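Local coordinates for Mll8193 protein (Mesorhizobium loti, PDB 3FH1) that is of unknown function but adopts an NTF2-like, SnoaL-related fold and may, as in relatives, bind a small molecule in its cone-shaped interior, at residues E21-F26 and A93-R98; N27-L32 and A72-P77. One frame throughout, in Å; residues are numbered along the deposited sequence. Where two conformers were deposited one is given.

Contact 1: E21-F26 and A93-R98; sequences EIMRRF and ATIRWR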
loop_
_atom_site.group_PDB
_atom_site.type_symbol
_atom_site.label_atom_id
_atom_site.label_comp_id
_atom_site.label_asym_id
_atom_site.label_seq_id
_atom_site.Cartn_x
_atom_site.Cartn_y
_atom_site.Cartn_z
ATOM N N GLU A 21 11.458 14.698 -0.561
ATOM C CA GLU A 21 12.788 14.794 -1.149
ATOM C C GLU A 21 13.454 13.425 -1.189
ATOM O O GLU A 21 14.130 13.060 -2.164
ATOM C CB GLU A 21 13.663 15.763 -0.351
ATOM C CG GLU A 21 13.648 17.081 -0.854
ATOM C CD GLU A 21 14.223 17.117 -2.260
ATOM O OE1 GLU A 21 15.424 16.775 -2.437
ATOM O OE2 GLU A 21 13.411 17.446 -3.154
ATOM N N ILE A 22 13.284 12.659 -0.121
ATOM C CA ILE A 22 13.841 11.293 -0.066
ATOM C C ILE A 22 13.205 10.431 -1.135
ATOM O O ILE A 22 13.905 9.728 -1.877
ATOM C CB ILE A 22 13.671 10.699 1.331
ATOM C CG1 ILE A 22 14.522 11.467 2.353
ATOM C CG2 ILE A 22 14.114 9.244 1.402
ATOM C CD1 ILE A 22 14.172 11.112 3.802
HETATM N N MSE A 23 11.878 10.513 -1.258
HETATM C CA MSE A 23 11.186 9.709 -2.280
HETATM C C MSE A 23 11.524 10.134 -3.687
HETATM O O MSE A 23 11.568 9.309 -4.576
HETATM C CB MSE A 23 9.671 9.685 -2.082
HETATM C CG MSE A 23 9.227 9.129 -0.733
HETATM SE SE MSE A 23 9.940 7.404 -0.275
HETATM C CE MSE A 23 10.494 7.823 1.643
ATOM N N ARG A 24 11.800 11.419 -3.912
ATOM C CA ARG A 24 12.198 11.843 -5.244
ATOM C C ARG A 24 13.508 11.171 -5.638
ATOM O O ARG A 24 13.604 10.548 -6.696
ATOM C CB ARG A 24 12.390 13.346 -5.259
ATOM C CG ARG A 24 12.865 13.896 -6.564
ATOM C CD ARG A 24 13.036 15.417 -6.461
ATOM N NE ARG A 24 14.135 15.790 -5.594
ATOM C CZ ARG A 24 15.407 15.629 -5.924
ATOM N NH1 ARG A 24 15.735 15.104 -7.094
ATOM N NH2 ARG A 24 16.355 16.008 -5.090
ATOM N N ARG A 25 14.499 11.287 -4.767
ATOM C CA ARG A 25 15.802 10.690 -5.008
ATOM C C ARG A 25 15.720 9.154 -5.091
ATOM O O ARG A 25 16.419 8.555 -5.923
ATOM C CB ARG A 25 16.836 11.155 -3.964
ATOM C CG ARG A 25 17.165 12.664 -3.927
ATOM C CD ARG A 25 17.980 12.949 -2.659
ATOM N NE ARG A 25 18.502 14.323 -2.520
ATOM C CZ ARG A 25 19.729 14.712 -2.866
ATOM N NH1 ARG A 25 20.580 13.855 -3.405
ATOM N NH2 ARG A 25 20.105 15.992 -2.705
ATOM N N PHE A 26 14.882 8.522 -4.254
ATOM C CA PHE A 26 14.655 7.082 -4.338
ATOM C C PHE A 26 14.035 6.693 -5.691
ATOM O O PHE A 26 14.540 5.832 -6.400
ATOM C CB PHE A 26 13.744 6.647 -3.206
ATOM C CG PHE A 26 13.413 5.193 -3.230
ATOM C CD1 PHE A 26 14.297 4.262 -2.740
ATOM C CD2 PHE A 26 12.187 4.761 -3.712
ATOM C CE1 PHE A 26 13.986 2.915 -2.743
ATOM C CE2 PHE A 26 11.869 3.421 -3.745
ATOM C CZ PHE A 26 12.750 2.482 -3.236
ATOM N N ALA A 93 5.352 7.341 3.282
ATOM C CA ALA A 93 4.921 7.578 1.945
ATOM C C ALA A 93 4.404 6.328 1.338
ATOM O O ALA A 93 4.723 5.219 1.758
ATOM C CB ALA A 93 6.075 8.063 1.103
ATOM N N THR A 94 3.536 6.514 0.361
ATOM C CA THR A 94 3.146 5.382 -0.501
ATOM C C THR A 94 3.556 5.714 -1.948
ATOM O O THR A 94 3.480 6.862 -2.365
ATOM C CB THR A 94 1.613 5.047 -0.444
ATOM O OG1 THR A 94 0.824 6.167 -0.908
ATOM C CG2 THR A 94 1.212 4.626 0.926
ATOM N N ILE A 95 4.059 4.723 -2.661
ATOM C CA ILE A 95 4.446 4.920 -4.067
ATOM C C ILE A 95 3.773 3.842 -4.848
ATOM O O ILE A 95 4.107 2.649 -4.691
ATOM C CB ILE A 95 5.973 4.806 -4.319
ATOM C CG1 ILE A 95 6.760 5.720 -3.346
ATOM C CG2 ILE A 95 6.261 5.101 -5.759
ATOM C CD1 ILE A 95 8.281 5.372 -3.288
ATOM N N ARG A 96 2.752 4.242 -5.618
ATOM C CA ARG A 96 2.111 3.308 -6.561
ATOM C C ARG A 96 2.848 3.349 -7.873
ATOM O O ARG A 96 3.216 4.410 -8.375
ATOM C CB ARG A 96 0.619 3.606 -6.763
ATOM C CG ARG A 96 -0.271 3.154 -5.607
ATOM C CD ARG A 96 -1.721 3.345 -6.023
ATOM N NE ARG A 96 -2.203 4.718 -6.194
ATOM C CZ ARG A 96 -2.652 5.240 -7.342
ATOM N NH1 ARG A 96 -2.516 4.618 -8.484
ATOM N NH2 ARG A 96 -3.220 6.444 -7.358
ATOM N N TRP A 97 3.022 2.169 -8.459
ATOM C CA TRP A 97 3.783 1.959 -9.672
ATOM C C TRP A 97 3.268 0.846 -10.549
ATOM O O TRP A 97 2.458 0.026 -10.143
ATOM C CB TRP A 97 5.274 1.712 -9.321
ATOM C CG TRP A 97 5.515 0.716 -8.236
ATOM C CD1 TRP A 97 5.900 1.019 -6.959
ATOM C CD2 TRP A 97 5.512 -0.726 -8.313
ATOM N NE1 TRP A 97 6.065 -0.114 -6.221
ATOM C CE2 TRP A 97 5.853 -1.200 -7.023
ATOM C CE3 TRP A 97 5.240 -1.653 -9.314
ATOM C CZ2 TRP A 97 5.916 -2.565 -6.726
ATOM C CZ3 TRP A 97 5.297 -2.993 -9.008
ATOM C CH2 TRP A 97 5.653 -3.429 -7.754
ATOM N N ARG A 98 3.738 0.849 -11.797
ATOM C CA ARG A 98 3.574 -0.244 -12.736
ATOM C C ARG A 98 4.979 -0.681 -13.146
ATOM O O ARG A 98 5.790 0.144 -13.604
ATOM C CB ARG A 98 2.777 0.175 -13.960
ATOM C CG ARG A 98 2.694 -0.960 -14.963
ATOM C CD ARG A 98 1.871 -0.620 -16.173
ATOM N NE ARG A 98 0.504 -0.182 -15.908
ATOM C CZ ARG A 98 -0.521 -1.023 -15.884
ATOM N NH1 ARG A 98 -0.331 -2.322 -16.083
ATOM N NH2 ARG A 98 -1.745 -0.569 -15.685
#
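Met23, a selenomethionine, and Phe26 come down from helix 16-31 onto Ala93 and Ile95 of strand 92-100, and the whole meeting is apolar. CG of Met23 sits 3.8 Å from CB of Ala93. SE of Met23 lies 4.0 Å from CD1 of Ile95. The selenomethionine chain bends at both chi2 and chi3, so its middle, CG and SE together, rather than its CE methyl, meets the strand. CD1 of Ile95 is shared: besides SE it approaches CD2 of Phe26, also at 4.0 Å, coming obliquely to the ring. With CG anti to the backbone N of Phe26 (chi1 178°), the ring is carried outward from the helix, toward CD1 of Ile95. The segment axes pass 10.3 Å apart at 30°, running roughly the same way.

The polar pairing stays on the helix. In one of the two deposited conformers of Arg24, its guanidinium grips the carboxylate of Glu21 side-on: NH2 of Arg24 reaches OE1 of Glu21 at 2.9 Å and NE reaches OE2 at 3.0 Å, both nearly straight and close to the guanidinium plane.

Around the apolar patch, Val115 and Met113 of strand 106-116 touch Met23 and Phe26, and Trp70 and Phe30 make edge-to-face ring contacts with Phe26. This is the helix-on-sheet core of an NTF2-like cone. An unidentified ligand, probably from the crystallisation liquor, lies about 4 Å from the Phe26 side chain. Chemistry of this kind implies that shape and exclusion of water, with no directional bond, hold helix to strand here, while in that conformer the charges pair within the helix.

Contact 2: N27-L32 and A72-P77; sequences NDVFQL and AIATQP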
loop_
_atom_site.group_PDB
_atom_site.type_symbol
_atom_site.label_atom_id
_atom_site.label_comp_id
_atom_site.label_asym_id
_atom_site.label_seq_id
_atom_site.Cartn_x
_atom_site.Cartn_y
_atom_site.Cartn_z
ATOM N N ASN A 27 12.981 7.385 -6.082
ATOM C CA ASN A 27 12.329 7.093 -7.357
ATOM C C ASN A 27 13.277 7.295 -8.545
ATOM O O ASN A 27 13.240 6.544 -9.528
ATOM C CB ASN A 27 11.056 7.922 -7.476
ATOM C CG ASN A 27 9.904 7.357 -6.664
ATOM O OD1 ASN A 27 9.876 6.139 -6.345
ATOM N ND2 ASN A 27 8.933 8.206 -6.382
ATOM N N ASP A 28 14.128 8.333 -8.467
ATOM C CA ASP A 28 15.068 8.624 -9.551
ATOM C C ASP A 28 16.043 7.488 -9.749
ATOM O O ASP A 28 16.470 7.247 -10.861
ATOM C CB ASP A 28 15.884 9.879 -9.295
ATOM C CG ASP A 28 15.133 11.163 -9.574
ATOM O OD1 ASP A 28 14.044 11.118 -10.190
ATOM O OD2 ASP A 28 15.655 12.232 -9.150
ATOM N N VAL A 29 16.371 6.740 -8.693
ATOM C CA VAL A 29 17.285 5.604 -8.867
ATOM C C VAL A 29 16.725 4.659 -9.936
ATOM O O VAL A 29 17.458 4.164 -10.795
ATOM C CB VAL A 29 17.481 4.830 -7.541
ATOM C CG1 VAL A 29 18.042 3.379 -7.814
ATOM C CG2 VAL A 29 18.350 5.647 -6.567
ATOM N N PHE A 30 15.421 4.443 -9.892
ATOM C CA PHE A 30 14.774 3.493 -10.789
ATOM C C PHE A 30 14.524 4.087 -12.150
ATOM O O PHE A 30 14.679 3.404 -13.153
ATOM C CB PHE A 30 13.513 2.899 -10.133
ATOM C CG PHE A 30 13.839 2.244 -8.860
ATOM C CD1 PHE A 30 14.316 0.957 -8.834
ATOM C CD2 PHE A 30 13.798 2.956 -7.686
ATOM C CE1 PHE A 30 14.713 0.380 -7.637
ATOM C CE2 PHE A 30 14.222 2.377 -6.497
ATOM C CZ PHE A 30 14.657 1.086 -6.495
ATOM N N GLN A 31 14.106 5.337 -12.172
ATOM C CA GLN A 31 13.825 6.023 -13.446
ATOM C C GLN A 31 15.081 6.225 -14.273
ATOM O O GLN A 31 15.038 6.098 -15.502
ATOM C CB GLN A 31 13.179 7.362 -13.170
ATOM C CG GLN A 31 11.807 7.250 -12.492
ATOM C CD GLN A 31 10.794 6.464 -13.333
ATOM O OE1 GLN A 31 10.486 6.844 -14.469
ATOM N NE2 GLN A 31 10.307 5.368 -12.797
ATOM N N LEU A 32 16.207 6.508 -13.610
ATOM C CA LEU A 32 17.485 6.730 -14.263
ATOM C C LEU A 32 18.351 5.471 -14.342
ATOM O O LEU A 32 19.432 5.498 -14.905
ATOM C CB LEU A 32 18.252 7.822 -13.519
ATOM C CG LEU A 32 17.526 9.171 -13.431
ATOM C CD1 LEU A 32 18.380 10.122 -12.622
ATOM C CD2 LEU A 32 17.227 9.754 -14.801
ATOM N N ALA A 72 20.052 -4.158 -8.148
ATOM C CA ALA A 72 19.823 -5.164 -9.166
ATOM C C ALA A 72 18.524 -4.820 -9.903
ATOM O O ALA A 72 18.440 -4.965 -11.124
ATOM C CB ALA A 72 19.726 -6.553 -8.536
ATOM N N ILE A 73 17.498 -4.468 -9.141
ATOM C CA ILE A 73 16.179 -4.119 -9.704
ATOM C C ILE A 73 16.339 -2.952 -10.663
ATOM O O ILE A 73 15.824 -3.003 -11.781
ATOM C CB ILE A 73 15.107 -3.840 -8.638
ATOM C CG1 ILE A 73 14.753 -5.165 -7.928
ATOM C CG2 ILE A 73 13.827 -3.190 -9.293
ATOM C CD1 ILE A 73 13.948 -4.978 -6.651
ATOM N N ALA A 74 17.062 -1.933 -10.231
ATOM C CA ALA A 74 17.240 -0.690 -11.007
ATOM C C ALA A 74 17.998 -0.863 -12.295
ATOM O O ALA A 74 17.881 -0.036 -13.190
ATOM C CB ALA A 74 17.946 0.393 -10.170
ATOM N N THR A 75 18.836 -1.875 -12.345
ATOM C CA THR A 75 19.717 -2.063 -13.478
ATOM C C THR A 75 19.420 -3.315 -14.310
ATOM O O THR A 75 20.201 -3.645 -15.215
ATOM C CB THR A 75 21.218 -2.079 -13.030
ATOM O OG1 THR A 75 21.431 -3.178 -12.140
ATOM C CG2 THR A 75 21.593 -0.763 -12.371
ATOM N N GLN A 76 18.313 -4.005 -14.050
ATOM C CA GLN A 76 17.983 -5.216 -14.811
ATOM C C GLN A 76 17.556 -4.838 -16.237
ATOM O O GLN A 76 16.548 -4.150 -16.407
ATOM C CB GLN A 76 16.861 -5.998 -14.111
ATOM C CG GLN A 76 16.486 -7.338 -14.751
ATOM C CD GLN A 76 17.630 -8.337 -14.765
ATOM O OE1 GLN A 76 18.559 -8.258 -13.962
ATOM N NE2 GLN A 76 17.566 -9.287 -15.686
ATOM N N PRO A 77 18.306 -5.289 -17.268
ATOM C CA PRO A 77 17.942 -4.950 -18.648
ATOM C C PRO A 77 16.503 -5.287 -19.017
ATOM O O PRO A 77 15.927 -6.311 -18.579
ATOM C CB PRO A 77 18.933 -5.775 -19.509
ATOM C CG PRO A 77 20.064 -6.053 -18.611
ATOM C CD PRO A 77 19.507 -6.136 -17.212
#
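Phe30 and Val29, neighbours near the C-terminal end of helix 16-31, close on Ala74 and Ile73 near the end of helix 63-75. The methyl of Ala74 points at the first helix and takes contacts from both of them: CB of Ala74 lies 3.8 Å from CG1 of Val29 and 3.9 Å from CD1 of Phe30. CG1 of Val29 also lies over the centre of one face of the Phe30 ring, 4.1 Å above its plane, so the same methyl touches both the ring and Ala74. What puts it there is chi1 of Val29 (161°), which sets CG1 opposite the backbone N. The Phe30 ring reaches Ile73 as well, CE1 of Phe30 standing 4.0 Å from CG2 of Ile73; the two side chains run slantwise to one another, and both Ile73 and Ala74 come to the ring obliquely.

The small side chain of Ala74 lets the backbones come close, with the CA atoms of Phe30 and Ala74 4.9 Å apart. Together these helices lie over the concave side of the curved sheet, as in the NTF2-like fold, and enclose one side of its interior. Phe30 probably borders that interior, and Trp70 makes an edge-to-face stack with it. Just beyond the pair, His33 ND1 hydrogen-bonds to Ala74 O, and Phe81 of strand 80-89 packs on Ile73.

Overall arrangement
Both contacts draw on helix 16-31, which meets strand 92-100 in contact 1 and, one to two turns later, helix 63-75 in contact 2. Contact 1 lies deeper, its centre about 6 Å from that of the chain against about 10 Å for contact 2; all four of its touching residues are buried, whereas Ile73 in contact 2 is partly exposed. Each is apolar, but a bent selenomethionine and an isoleucine fill the gap between helix and sheet, while alanine permits a close helix-helix approach. They also touch directly, Ile95 CD1 packing 3.5 Å from Asn27 OD1, so the two patches are continuous along helix 16-31.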